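Local coordinates for conserved hypothetical protein (Bacteroides thetaiotaomicron, PDB 2HQY), which is of unknown function but binds coenzyme A and belongs to a phosphatidylglycerol lysyltransferase C-terminal family of the acetyltransferase clan, which is consistent with acyl- or aminoacyl-group transfer, at residues A121-L126 / E267-I272; N26-F31 / L288-A293; A219-M224 / F231-E236; A131-K136 / I249-A254. All blocks are in the same frame, centred on the assembly; numbering follows the deposited sequence.

In the fold
The four contacts are arranged like shells along the chain. Contact 2 (26-31 with 288-293) closes the widest loop and contact 1 lies within it, then contact 4, and innermost contact 3, within the hairpin of strands 216-227 and 230-238. Contacts 1 and 2, centres about 11 Å apart, meet on the neighbouring strands 122-126 and 286-295 and share the salt bridge of Asp122 with Lys290. Contacts 1 and 3, centres about 13 Å apart, join through Glu267 and His234. Helix 245-256 of contact 4 packs against the Thr221 side of the hairpin through Ile249 and Phe253, centres about 14 Å apart. Contacts 2 and 4 do not touch. Distant parts of the sequence thus converge around the coenzyme A site.

Contact 1 of 4, residues A121-L126 / E267-I272; sequences ADYIYL and EEDLGI. With COA (coenzyme A), chain C.
Tyr123 holds the loop 267-272 at two points, one through its backbone and one through its ring. Its amide N donates to Glu267 O at 3.0 Å in a nearly straight bond (163° at the hydrogen), and its phenol OH donates to Asp269 OD2 at only 2.6 Å, on the lone pair that faces away from the other carboxylate oxygen. Both acceptors lie at the ring edge, close to its plane. Arg118, which is also hydrogen-bonded to the phenol oxygen, and Arg276 form salt bridges with the same OD2, so this buried carboxylate is probably kept ionised. Its other oxygen, OD1, takes the amide of Gly271 at 2.8 Å, an Asx turn that overlaps a type I' beta turn from Asp269 to Ile272. In the rest of that turn no residue touches 121-126: Gly271 is exposed, and Leu270 and Ile272 face coenzyme A, with Leu270 CD1 3.3 Å from N6A of the adenine and Ile272 CD1 3.4 Å from its N7A. Near Ala121 the join is water-mediated, one water bridging Ala121 O and Asp269 N. Beside it Asp122 and Glu268 run side by side, their like-charged oxygens OD1 and OE2 3.8 Å apart, with Lys290 bridging both.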
loop_
_atom_site.group_PDB
_atom_site.type_symbol
_atom_site.label_atom_id
_atom_site.label_comp_id
_atom_site.label_asym_id
_atom_site.label_seq_id
_atom_site.Cartn_x
_atom_site.Cartn_y
_atom_site.Cartn_z
ATOM N N ALA A 121 5.953 -1.929 -22.941
ATOM C CA ALA A 121 7.185 -1.302 -23.427
ATOM C C ALA A 121 7.172 0.183 -23.059
ATOM O O ALA A 121 6.105 0.789 -23.049
ATOM C CB ALA A 121 7.306 -1.471 -24.947
ATOM N N ASP A 122 8.345 0.746 -22.759
ATOM C CA ASP A 122 8.480 2.179 -22.464
ATOM C C ASP A 122 8.836 2.938 -23.730
ATOM O O ASP A 122 9.646 2.479 -24.553
ATOM C CB ASP A 122 9.597 2.467 -21.464
ATOM C CG ASP A 122 9.252 2.100 -20.040
ATOM O OD1 ASP A 122 8.071 1.848 -19.702
ATOM O OD2 ASP A 122 10.204 2.093 -19.239
ATOM N N TYR A 123 8.249 4.116 -23.862
ATOM C CA TYR A 123 8.583 5.033 -24.935
ATOM C C TYR A 123 9.706 5.963 -24.456
ATOM O O TYR A 123 9.547 6.680 -23.455
ATOM C CB TYR A 123 7.344 5.858 -25.287
ATOM C CG TYR A 123 6.338 5.096 -26.101
ATOM C CD1 TYR A 123 6.247 5.294 -27.481
ATOM C CD2 TYR A 123 5.492 4.156 -25.490
ATOM C CE1 TYR A 123 5.328 4.590 -28.247
ATOM C CE2 TYR A 123 4.568 3.444 -26.231
ATOM C CZ TYR A 123 4.493 3.665 -27.617
ATOM O OH TYR A 123 3.596 2.953 -28.363
ATOM N N ILE A 124 10.821 5.947 -25.180
ATOM C CA ILE A 124 12.002 6.760 -24.861
ATOM C C ILE A 124 12.273 7.771 -25.999
ATOM O O ILE A 124 12.264 7.422 -27.181
ATOM C CB ILE A 124 13.231 5.852 -24.543
ATOM C CG1 ILE A 124 12.883 4.984 -23.308
ATOM C CG2 ILE A 124 14.524 6.696 -24.356
ATOM C CD1 ILE A 124 14.051 4.412 -22.546
ATOM N N TYR A 125 12.443 9.025 -25.613
ATOM C CA TYR A 125 12.615 10.151 -26.530
ATOM C C TYR A 125 13.902 10.899 -26.190
ATOM O O TYR A 125 14.405 10.792 -25.070
ATOM C CB TYR A 125 11.445 11.118 -26.336
ATOM C CG TYR A 125 10.076 10.497 -26.514
ATOM C CD1 TYR A 125 9.443 10.481 -27.766
ATOM C CD2 TYR A 125 9.412 9.940 -25.422
ATOM C CE1 TYR A 125 8.174 9.910 -27.913
ATOM C CE2 TYR A 125 8.171 9.365 -25.550
ATOM C CZ TYR A 125 7.554 9.361 -26.773
ATOM O OH TYR A 125 6.315 8.806 -26.826
ATOM N N LEU A 126 14.439 11.639 -27.154
ATOM C CA LEU A 126 15.541 12.569 -26.882
ATOM C C LEU A 126 14.962 13.801 -26.214
ATOM O O LEU A 126 13.997 14.381 -26.710
ATOM C CB LEU A 126 16.231 13.002 -28.169
ATOM C CG LEU A 126 16.989 11.904 -28.938
ATOM C CD1 LEU A 126 17.498 12.380 -30.304
ATOM C CD2 LEU A 126 18.127 11.333 -28.073
ATOM N N GLU A 267 6.994 6.384 -20.425
ATOM C CA GLU A 267 6.276 5.192 -19.942
ATOM C C GLU A 267 5.475 4.469 -21.035
ATOM O O GLU A 267 5.802 4.568 -22.222
ATOM C CB GLU A 267 5.470 5.495 -18.639
ATOM C CG GLU A 267 6.319 6.355 -17.674
ATOM C CD GLU A 267 5.893 6.308 -16.203
ATOM O OE1 GLU A 267 4.715 6.035 -15.901
ATOM O OE2 GLU A 267 6.774 6.535 -15.334
ATOM N N GLU A 268 4.444 3.735 -20.639
ATOM C CA GLU A 268 3.869 2.703 -21.517
ATOM C C GLU A 268 2.555 3.133 -22.145
ATOM O O GLU A 268 1.918 4.072 -21.663
ATOM C CB GLU A 268 3.653 1.429 -20.703
ATOM C CG GLU A 268 4.897 0.954 -19.999
ATOM C CD GLU A 268 4.815 1.046 -18.507
ATOM O OE1 GLU A 268 4.275 2.063 -17.991
ATOM O OE2 GLU A 268 5.309 0.088 -17.856
ATOM N N ASP A 269 2.137 2.447 -23.216
ATOM C CA ASP A 269 0.812 2.702 -23.783
ATOM C C ASP A 269 -0.284 1.783 -23.242
ATOM O O ASP A 269 -1.468 2.017 -23.515
ATOM C CB ASP A 269 0.816 2.730 -25.329
ATOM C CG ASP A 269 1.222 1.404 -25.974
ATOM O OD1 ASP A 269 0.812 0.313 -25.495
ATOM O OD2 ASP A 269 1.919 1.465 -27.022
ATOM N N LEU A 270 0.105 0.741 -22.495
ATOM C CA LEU A 270 -0.846 -0.201 -21.858
ATOM C C LEU A 270 -1.769 -0.907 -22.863
ATOM O O LEU A 270 -2.826 -1.468 -22.494
ATOM C CB LEU A 270 -1.662 0.503 -20.748
ATOM C CG LEU A 270 -0.847 1.142 -19.614
ATOM C CD1 LEU A 270 -1.773 1.684 -18.514
ATOM C CD2 LEU A 270 0.181 0.156 -19.040
ATOM N N GLY A 271 -1.357 -0.906 -24.128
ATOM C CA GLY A 271 -2.175 -1.493 -25.180
ATOM C C GLY A 271 -3.415 -0.684 -25.544
ATOM O O GLY A 271 -4.296 -1.186 -26.270
ATOM N N ILE A 272 -3.489 0.560 -25.055
ATOM C CA ILE A 272 -4.597 1.472 -25.355
ATOM C C ILE A 272 -4.287 2.200 -26.666
ATOM O O ILE A 272 -3.283 2.890 -26.775
ATOM C CB ILE A 272 -4.834 2.491 -24.216
ATOM C CG1 ILE A 272 -5.165 1.757 -22.914
ATOM C CG2 ILE A 272 -5.959 3.465 -24.604
ATOM C CD1 ILE A 272 -4.957 2.583 -21.677
HETATM N N1A COA C . -3.490 5.580 -17.008
HETATM C C2A COA C . -3.504 6.906 -17.246
HETATM N N3A COA C . -4.344 7.444 -18.141
HETATM C C4A COA C . -5.212 6.650 -18.833
HETATM C C5A COA C . -5.222 5.278 -18.608
HETATM C C6A COA C . -4.333 4.744 -17.664
HETATM N N6A COA C . -4.285 3.417 -17.383
HETATM N N7A COA C . -6.175 4.762 -19.427
HETATM C C8A COA C . -6.738 5.778 -20.127
HETATM N N9A COA C . -6.129 6.922 -19.779
HETATM C C1B COA C . -6.465 8.298 -20.244
HETATM C C2B COA C . -6.156 8.760 -21.663
HETATM O O2B COA C . -4.854 9.335 -21.740
HETATM C C3B COA C . -7.204 9.851 -21.820
HETATM O O3B COA C . -6.779 11.070 -21.202
HETATM P P3B COA C . -7.364 12.494 -21.683
HETATM O O7A COA C . -6.605 12.738 -22.985
HETATM O O8A COA C . -7.072 13.448 -20.531
HETATM O O9A COA C . -8.846 12.307 -21.918
HETATM C C4B COA C . -8.417 9.361 -21.045
HETATM O O4B COA C . -7.888 8.465 -20.062
HETATM C C5B COA C . -9.444 8.662 -21.944
HETATM O O5B COA C . -8.784 8.197 -23.132
HETATM P P1A COA C . -9.044 6.779 -23.881
HETATM O O1A COA C . -7.823 6.484 -24.726
HETATM O O2A COA C . -9.537 5.722 -22.901
HETATM O O3A COA C . -10.238 7.206 -24.885
HETATM O O4A COA C . -12.544 8.099 -25.429
HETATM O O5A COA C . -12.047 7.108 -23.055
HETATM O O HOH W 1 3.843 0.527 -24.408
#

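Contact 2 of 4, residues N26-F31 / L288-A293; sequences NCDLSF and LEKYMA
Lys290, Asn26 and Leu288 carry most of the buried surface here, the lysine the largest share. CG of Lys290 stands anti to its carbonyl carbon (chi1 -57°), and from there the chain runs fully extended, taking the ammonium group from strand 286-295, near the end of the chain, to the short 3-10 turn 27-29 in the loop between helices 12-19 and 31-36. On the way CE passes Asn26 CB at 3.9 Å. The same CB is met by Leu288 CD2 at 3.7 Å, so that a methylene and a methyl from alternate residues close on one carbon. At its end NZ comes within 3.5 Å of Asp28 OD2, a rather long salt bridge, and 3.8 Å from Cys27 SG. The firmer partners of this nitrogen are Asp122 and Glu268, while the Cys27 amide is held by Asp122 as well. One ammonium group thus faces three carboxylates. Its positive charge would be expected to offset their mutual repulsion, and the surrounding acids to keep the lysine protonated.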
loop_
_atom_site.group_PDB
_atom_site.type_symbol
_atom_site.label_atom_id
_atom_site.label_comp_id
_atom_site.label_asym_id
_atom_site.label_seq_id
_atom_site.Cartn_x
_atom_site.Cartn_y
_atom_site.Cartn_z
ATOM N N ASN A 26 14.445 1.803 -17.603
ATOM C CA ASN A 26 13.009 1.558 -17.504
ATOM C C ASN A 26 12.337 2.292 -16.338
ATOM O O ASN A 26 12.929 2.448 -15.242
ATOM C CB ASN A 26 12.672 0.085 -17.563
ATOM C CG ASN A 26 13.127 -0.640 -16.370
ATOM O OD1 ASN A 26 14.325 -0.749 -16.123
ATOM N ND2 ASN A 26 12.178 -1.211 -15.636
ATOM N N CYS A 27 11.126 2.774 -16.604
ATOM C CA CYS A 27 10.452 3.705 -15.700
ATOM C C CYS A 27 10.148 3.048 -14.379
ATOM O O CYS A 27 9.957 3.737 -13.379
ATOM C CB CYS A 27 9.150 4.249 -16.327
ATOM S SG CYS A 27 7.849 3.030 -16.584
ATOM N N ASP A 28 10.087 1.715 -14.364
ATOM C CA ASP A 28 9.786 1.023 -13.100
ATOM C C ASP A 28 10.884 1.196 -12.057
ATOM O O ASP A 28 10.679 0.846 -10.892
ATOM C CB ASP A 28 9.474 -0.444 -13.335
ATOM C CG ASP A 28 8.157 -0.626 -14.097
ATOM O OD1 ASP A 28 7.231 0.205 -13.891
ATOM O OD2 ASP A 28 8.042 -1.569 -14.882
ATOM N N LEU A 29 12.055 1.685 -12.476
ATOM C CA LEU A 29 13.159 1.919 -11.538
ATOM C C LEU A 29 13.227 3.352 -10.982
ATOM O O LEU A 29 14.123 3.677 -10.172
ATOM C CB LEU A 29 14.506 1.524 -12.177
ATOM C CG LEU A 29 14.708 0.006 -12.284
ATOM C CD1 LEU A 29 15.996 -0.246 -13.032
ATOM C CD2 LEU A 29 14.747 -0.656 -10.931
ATOM N N SER A 30 12.303 4.207 -11.412
ATOM C CA SER A 30 12.145 5.507 -10.752
ATOM C C SER A 30 11.764 5.301 -9.284
ATOM O O SER A 30 10.865 4.501 -8.963
ATOM C CB SER A 30 11.064 6.328 -11.421
ATOM O OG SER A 30 10.619 7.300 -10.500
ATOM N N PHE A 31 12.453 6.005 -8.409
ATOM C CA PHE A 31 12.163 5.928 -6.986
ATOM C C PHE A 31 10.712 6.308 -6.689
ATOM O O PHE A 31 10.065 5.651 -5.874
ATOM C CB PHE A 31 13.127 6.787 -6.161
ATOM C CG PHE A 31 12.879 6.689 -4.689
ATOM C CD1 PHE A 31 13.096 5.469 -4.015
ATOM C CD2 PHE A 31 12.415 7.781 -3.970
ATOM C CE1 PHE A 31 12.866 5.354 -2.645
ATOM C CE2 PHE A 31 12.188 7.684 -2.558
ATOM C CZ PHE A 31 12.401 6.477 -1.908
ATOM N N LEU A 288 11.335 0.553 -25.558
ATOM C CA LEU A 288 12.100 -0.298 -24.666
ATOM C C LEU A 288 11.235 -1.482 -24.247
ATOM O O LEU A 288 10.392 -1.352 -23.384
ATOM C CB LEU A 288 12.559 0.513 -23.442
ATOM C CG LEU A 288 13.495 -0.174 -22.436
ATOM C CD1 LEU A 288 14.896 -0.458 -23.017
ATOM C CD2 LEU A 288 13.578 0.661 -21.156
ATOM N N GLU A 289 11.428 -2.631 -24.882
ATOM C CA GLU A 289 10.657 -3.829 -24.536
ATOM C C GLU A 289 11.057 -4.376 -23.179
ATOM O O GLU A 289 12.199 -4.216 -22.751
ATOM C CB GLU A 289 10.850 -4.908 -25.614
ATOM C CG GLU A 289 10.723 -4.344 -26.997
ATOM C CD GLU A 289 11.353 -5.237 -28.050
ATOM O OE1 GLU A 289 12.464 -5.793 -27.817
ATOM O OE2 GLU A 289 10.722 -5.379 -29.114
ATOM N N LYS A 290 10.113 -5.015 -22.498
ATOM C CA LYS A 290 10.379 -5.559 -21.178
ATOM C C LYS A 290 9.959 -7.006 -21.166
ATOM O O LYS A 290 8.796 -7.327 -21.466
ATOM C CB LYS A 290 9.617 -4.802 -20.111
ATOM C CG LYS A 290 9.926 -3.318 -20.089
ATOM C CD LYS A 290 9.132 -2.621 -19.004
ATOM C CE LYS A 290 9.328 -1.134 -19.119
ATOM N NZ LYS A 290 8.409 -0.403 -18.182
ATOM N N TYR A 291 10.912 -7.874 -20.863
ATOM C CA TYR A 291 10.618 -9.303 -20.830
ATOM C C TYR A 291 10.282 -9.795 -19.448
ATOM O O TYR A 291 10.743 -9.255 -18.443
ATOM C CB TYR A 291 11.768 -10.135 -21.427
ATOM C CG TYR A 291 11.932 -9.902 -22.899
ATOM C CD1 TYR A 291 11.377 -10.785 -23.829
ATOM C CD2 TYR A 291 12.623 -8.790 -23.366
ATOM C CE1 TYR A 291 11.515 -10.555 -25.187
ATOM C CE2 TYR A 291 12.759 -8.548 -24.706
ATOM C CZ TYR A 291 12.202 -9.426 -25.614
ATOM O OH TYR A 291 12.357 -9.175 -26.944
ATOM N N MET A 292 9.456 -10.828 -19.406
ATOM C CA MET A 292 9.346 -11.615 -18.197
ATOM C C MET A 292 10.171 -12.877 -18.431
ATOM O O MET A 292 10.038 -13.541 -19.471
ATOM C CB MET A 292 7.890 -11.923 -17.848
ATOM C CG MET A 292 7.741 -12.861 -16.617
ATOM S SD MET A 292 6.071 -12.954 -15.928
ATOM C CE MET A 292 5.372 -14.229 -16.946
ATOM N N ALA A 293 11.049 -13.175 -17.479
ATOM C CA ALA A 293 11.908 -14.354 -17.528
ATOM C C ALA A 293 11.467 -15.266 -16.391
ATOM O O ALA A 293 11.619 -14.920 -15.206
ATOM C CB ALA A 293 13.367 -13.953 -17.366
#

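Contact 3 of 4, residues A219-M224 / F231-E236; sequences AFTFGM and FGVHVE
Val235 sits over Phe222. CB lies above one face of the Phe222 ring, 3.9 Å from the centroid and 15° off the ring normal, a CH-pi contact. CG2 reaches the ring tip, 3.4 Å from Phe222 CZ. CG1, anti to the backbone N (chi1 164°), leans to Phe220 CE1 at 3.7 Å. The two strands form an antiparallel hairpin interrupted by a classic beta bulge: His234 and Val235 both face Phe222, whose O accepts the His234 N at 2.8 Å and, more weakly, the Val235 N. Val235 O accepts twice in turn, from Phe222 N and from Thr221 OG1 at 2.7 Å; a water then links that hydroxyl to Glu236, itself salt-bridged to Arg266. On the Met224 side of the bulge, Phe231 lays a ring face over Met224 CA, with CZ 3.5 Å away. An alanine at Phe231 would probably leave the Gly223-Met224 backbone without that cover and open a gap towards Ile257. His234, its ND1 hydrogen-bonded to Glu267, covers Gly223 CA with a ring face.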
loop_
_atom_site.group_PDB
_atom_site.type_symbol
_atom_site.label_atom_id
_atom_site.label_comp_id
_atom_site.label_asym_id
_atom_site.label_seq_id
_atom_site.Cartn_x
_atom_site.Cartn_y
_atom_site.Cartn_z
ATOM N N ALA A 219 -3.547 21.929 -16.632
ATOM C CA ALA A 219 -2.704 20.736 -16.823
ATOM C C ALA A 219 -1.646 20.689 -15.736
ATOM O O ALA A 219 -1.290 21.739 -15.198
ATOM C CB ALA A 219 -2.023 20.756 -18.195
ATOM N N PHE A 220 -1.169 19.483 -15.406
ATOM C CA PHE A 220 0.069 19.358 -14.614
ATOM C C PHE A 220 0.815 18.094 -15.027
ATOM O O PHE A 220 0.238 17.186 -15.671
ATOM C CB PHE A 220 -0.209 19.397 -13.097
ATOM C CG PHE A 220 -0.869 18.148 -12.568
ATOM C CD1 PHE A 220 -0.088 17.081 -12.097
ATOM C CD2 PHE A 220 -2.271 18.045 -12.549
ATOM C CE1 PHE A 220 -0.687 15.896 -11.625
ATOM C CE2 PHE A 220 -2.882 16.872 -12.058
ATOM C CZ PHE A 220 -2.069 15.792 -11.607
ATOM N N THR A 221 2.083 18.031 -14.654
ATOM C CA THR A 221 2.952 16.901 -15.019
ATOM C C THR A 221 4.039 16.825 -13.993
ATOM O O THR A 221 4.396 17.862 -13.415
ATOM C CB THR A 221 3.534 17.084 -16.469
ATOM O OG1 THR A 221 4.228 15.905 -16.877
ATOM C CG2 THR A 221 4.464 18.298 -16.581
ATOM N N PHE A 222 4.562 15.621 -13.739
ATOM C CA PHE A 222 5.713 15.488 -12.864
ATOM C C PHE A 222 6.513 14.235 -13.210
ATOM O O PHE A 222 6.026 13.325 -13.947
ATOM C CB PHE A 222 5.319 15.540 -11.369
ATOM C CG PHE A 222 4.394 14.445 -10.900
ATOM C CD1 PHE A 222 4.867 13.124 -10.742
ATOM C CD2 PHE A 222 3.101 14.760 -10.474
ATOM C CE1 PHE A 222 4.022 12.121 -10.222
ATOM C CE2 PHE A 222 2.248 13.770 -9.968
ATOM C CZ PHE A 222 2.717 12.453 -9.824
ATOM N N GLY A 223 7.746 14.211 -12.716
ATOM C CA GLY A 223 8.638 13.086 -12.927
ATOM C C GLY A 223 9.924 13.303 -12.180
ATOM O O GLY A 223 10.058 14.249 -11.399
ATOM N N MET A 224 10.861 12.388 -12.386
ATOM C CA MET A 224 12.189 12.542 -11.801
ATOM C C MET A 224 13.179 11.665 -12.540
ATOM O O MET A 224 12.789 10.858 -13.381
ATOM C CB MET A 224 12.168 12.201 -10.273
ATOM C CG MET A 224 11.874 10.689 -9.869
ATOM S SD MET A 224 11.850 10.420 -8.065
ATOM C CE MET A 224 13.604 10.635 -7.664
ATOM N N PHE A 231 15.478 10.847 -17.697
ATOM C CA PHE A 231 14.471 11.450 -16.812
ATOM C C PHE A 231 13.131 10.801 -17.150
ATOM O O PHE A 231 12.802 10.653 -18.335
ATOM C CB PHE A 231 14.413 12.949 -17.087
ATOM C CG PHE A 231 13.663 13.728 -16.036
ATOM C CD1 PHE A 231 14.342 14.288 -14.960
ATOM C CD2 PHE A 231 12.279 13.862 -16.104
ATOM C CE1 PHE A 231 13.658 15.024 -13.972
ATOM C CE2 PHE A 231 11.572 14.587 -15.123
ATOM C CZ PHE A 231 12.273 15.160 -14.050
ATOM N N GLY A 232 12.330 10.467 -16.144
ATOM C CA GLY A 232 11.042 9.823 -16.398
ATOM C C GLY A 232 9.934 10.826 -16.142
ATOM O O GLY A 232 9.915 11.491 -15.108
ATOM N N VAL A 233 9.004 10.933 -17.076
ATOM C CA VAL A 233 7.800 11.704 -16.857
ATOM C C VAL A 233 6.718 10.706 -16.433
ATOM O O VAL A 233 6.317 9.846 -17.221
ATOM C CB VAL A 233 7.373 12.506 -18.137
ATOM C CG1 VAL A 233 6.088 13.286 -17.873
ATOM C CG2 VAL A 233 8.484 13.451 -18.534
ATOM N N HIS A 234 6.272 10.799 -15.186
ATOM C CA HIS A 234 5.378 9.762 -14.612
ATOM C C HIS A 234 3.898 10.042 -14.817
ATOM O O HIS A 234 3.089 9.112 -14.898
ATOM C CB HIS A 234 5.663 9.530 -13.114
ATOM C CG HIS A 234 7.100 9.215 -12.822
ATOM N ND1 HIS A 234 7.910 8.566 -13.736
ATOM C CD2 HIS A 234 7.881 9.478 -11.746
ATOM C CE1 HIS A 234 9.135 8.473 -13.240
ATOM N NE2 HIS A 234 9.140 9.006 -12.029
ATOM N N VAL A 235 3.530 11.319 -14.837
ATOM C CA VAL A 235 2.121 11.720 -14.881
ATOM C C VAL A 235 2.031 12.928 -15.792
ATOM O O VAL A 235 2.902 13.810 -15.743
ATOM C CB VAL A 235 1.600 12.114 -13.423
ATOM C CG1 VAL A 235 0.297 12.884 -13.441
ATOM C CG2 VAL A 235 1.423 10.831 -12.512
ATOM N N GLU A 236 0.984 12.952 -16.613
ATOM C CA GLU A 236 0.588 14.151 -17.330
ATOM C C GLU A 236 -0.934 14.174 -17.433
ATOM O O GLU A 236 -1.536 13.229 -17.966
ATOM C CB GLU A 236 1.246 14.140 -18.721
ATOM C CG GLU A 236 1.253 15.462 -19.446
ATOM C CD GLU A 236 1.924 15.328 -20.812
ATOM O OE1 GLU A 236 3.056 15.838 -20.971
ATOM O OE2 GLU A 236 1.338 14.658 -21.700
HETATM O O HOH W 2 5.022 16.331 -19.422
#

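Contact 4 of 4, residues A131-K136 / I249-A254; sequences ATLKGK and INYEFA
Tyr251 swings its ring across the end of helix 127-132. CG lies anti to the backbone N (chi1 179°), and the ring beyond it reaches from helix 245-256 to Ala131, whose O comes 3.0 Å from ring carbon CE1, a notably close approach. The carbonyl O takes its hydrogen bond from Asn255 ND2. Next to it Leu133, with positive phi (47°), leaves the helical path, and its CD1, extended away from CA, touches Tyr251 CD1 at 3.7 Å obliquely to the ring. A turn further along, Ala254 points its CB at the Ala131 backbone, 3.9 Å from N, and Ala131 CB and Ala254 CB lie 4.3 Å apart. An alanine in place of Tyr251 would probably leave Leu133 without its aromatic partner and a gap beside the Ala131 carbonyl. Around the contact, helix 139-151 adds Ile145, which touches both Leu133 and Tyr251, and Arg149, which packs on the tyrosine. Helix 245-256 therefore lies between these two helices and strand 216-227, which it meets through Ile249 and Phe253.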
loop_
_atom_site.group_PDB
_atom_site.type_symbol
_atom_site.label_atom_id
_atom_site.label_comp_id
_atom_site.label_asym_id
_atom_site.label_seq_id
_atom_site.Cartn_x
_atom_site.Cartn_y
_atom_site.Cartn_z
ATOM N N ALA A 131 12.202 19.130 -26.207
ATOM C CA ALA A 131 12.410 20.520 -25.719
ATOM C C ALA A 131 12.417 21.550 -26.852
ATOM O O ALA A 131 12.189 22.748 -26.621
ATOM C CB ALA A 131 13.716 20.610 -24.921
ATOM N N THR A 132 12.736 21.103 -28.069
ATOM C CA THR A 132 12.883 22.048 -29.197
ATOM C C THR A 132 11.808 21.848 -30.279
ATOM O O THR A 132 11.475 22.783 -31.013
ATOM C CB THR A 132 14.272 21.932 -29.880
ATOM O OG1 THR A 132 14.372 20.654 -30.513
ATOM C CG2 THR A 132 15.400 22.083 -28.895
ATOM N N LEU A 133 11.287 20.630 -30.388
ATOM C CA LEU A 133 10.395 20.216 -31.487
ATOM C C LEU A 133 10.925 20.627 -32.869
ATOM O O LEU A 133 10.169 21.031 -33.741
ATOM C CB LEU A 133 8.966 20.708 -31.265
ATOM C CG LEU A 133 8.376 20.283 -29.915
ATOM C CD1 LEU A 133 7.082 21.053 -29.649
ATOM C CD2 LEU A 133 8.163 18.777 -29.900
ATOM N N LYS A 134 12.232 20.504 -33.065
ATOM C CA LYS A 134 12.868 20.947 -34.317
ATOM C C LYS A 134 12.740 19.880 -35.411
ATOM O O LYS A 134 12.750 18.669 -35.120
ATOM C CB LYS A 134 14.337 21.221 -34.043
ATOM C CG LYS A 134 15.026 19.988 -33.468
ATOM C CD LYS A 134 16.462 20.205 -33.028
ATOM C CE LYS A 134 16.961 18.904 -32.381
ATOM N NZ LYS A 134 18.442 18.861 -32.208
ATOM N N GLY A 135 12.612 20.327 -36.658
ATOM C CA GLY A 135 12.668 19.437 -37.818
ATOM C C GLY A 135 11.323 19.047 -38.402
ATOM O O GLY A 135 10.289 19.240 -37.764
ATOM N N LYS A 136 11.340 18.493 -39.618
ATOM C CA LYS A 136 10.119 18.103 -40.323
ATOM C C LYS A 136 9.192 17.181 -39.523
ATOM O O LYS A 136 7.974 17.384 -39.498
ATOM C CB LYS A 136 10.462 17.450 -41.676
ATOM C CG LYS A 136 9.246 17.285 -42.586
ATOM C CD LYS A 136 9.576 16.600 -43.920
ATOM C CE LYS A 136 9.423 15.089 -43.785
ATOM N NZ LYS A 136 9.788 14.404 -45.023
ATOM N N ILE A 249 2.175 21.659 -22.066
ATOM C CA ILE A 249 2.790 21.262 -20.784
ATOM C C ILE A 249 3.982 20.329 -20.979
ATOM O O ILE A 249 4.997 20.441 -20.282
ATOM C CB ILE A 249 1.794 20.729 -19.725
ATOM C CG1 ILE A 249 2.486 20.798 -18.346
ATOM C CG2 ILE A 249 1.258 19.314 -20.084
ATOM C CD1 ILE A 249 1.602 20.962 -17.199
ATOM N N ASN A 250 3.860 19.438 -21.966
ATOM C CA ASN A 250 4.944 18.557 -22.382
ATOM C C ASN A 250 6.186 19.392 -22.762
ATOM O O ASN A 250 7.267 19.193 -22.209
ATOM C CB ASN A 250 4.416 17.701 -23.552
ATOM C CG ASN A 250 5.438 16.716 -24.106
ATOM O OD1 ASN A 250 6.661 16.934 -24.072
ATOM N ND2 ASN A 250 4.913 15.615 -24.665
ATOM N N TYR A 251 6.001 20.353 -23.683
ATOM C CA TYR A 251 7.049 21.259 -24.128
ATOM C C TYR A 251 7.652 22.100 -22.991
ATOM O O TYR A 251 8.874 22.180 -22.866
ATOM C CB TYR A 251 6.487 22.163 -25.219
ATOM C CG TYR A 251 7.488 23.155 -25.742
ATOM C CD1 TYR A 251 8.451 22.771 -26.667
ATOM C CD2 TYR A 251 7.487 24.469 -25.279
ATOM C CE1 TYR A 251 9.379 23.697 -27.157
ATOM C CE2 TYR A 251 8.417 25.413 -25.762
ATOM C CZ TYR A 251 9.359 25.008 -26.682
ATOM O OH TYR A 251 10.274 25.952 -27.143
ATOM N N GLU A 252 6.819 22.740 -22.172
ATOM C CA GLU A 252 7.379 23.589 -21.094
ATOM C C GLU A 252 8.188 22.756 -20.108
ATOM O O GLU A 252 9.282 23.145 -19.710
ATOM C CB GLU A 252 6.266 24.362 -20.364
ATOM C CG GLU A 252 5.667 25.517 -21.214
ATOM C CD GLU A 252 6.369 26.846 -20.981
ATOM O OE1 GLU A 252 7.397 26.876 -20.253
ATOM O OE2 GLU A 252 5.898 27.861 -21.551
ATOM N N PHE A 253 7.653 21.600 -19.703
ATOM C CA PHE A 253 8.351 20.816 -18.702
ATOM C C PHE A 253 9.632 20.186 -19.284
ATOM O O PHE A 253 10.631 20.111 -18.573
ATOM C CB PHE A 253 7.412 19.774 -18.077
ATOM C CG PHE A 253 8.047 18.980 -16.945
ATOM C CD1 PHE A 253 8.562 19.628 -15.824
ATOM C CD2 PHE A 253 8.119 17.597 -17.016
ATOM C CE1 PHE A 253 9.132 18.906 -14.772
ATOM C CE2 PHE A 253 8.694 16.851 -15.976
ATOM C CZ PHE A 253 9.193 17.517 -14.847
ATOM N N ALA A 254 9.615 19.798 -20.566
ATOM C CA ALA A 254 10.823 19.219 -21.208
ATOM C C ALA A 254 11.977 20.229 -21.090
ATOM O O ALA A 254 13.127 19.869 -20.812
ATOM C CB ALA A 254 10.543 18.841 -22.677
#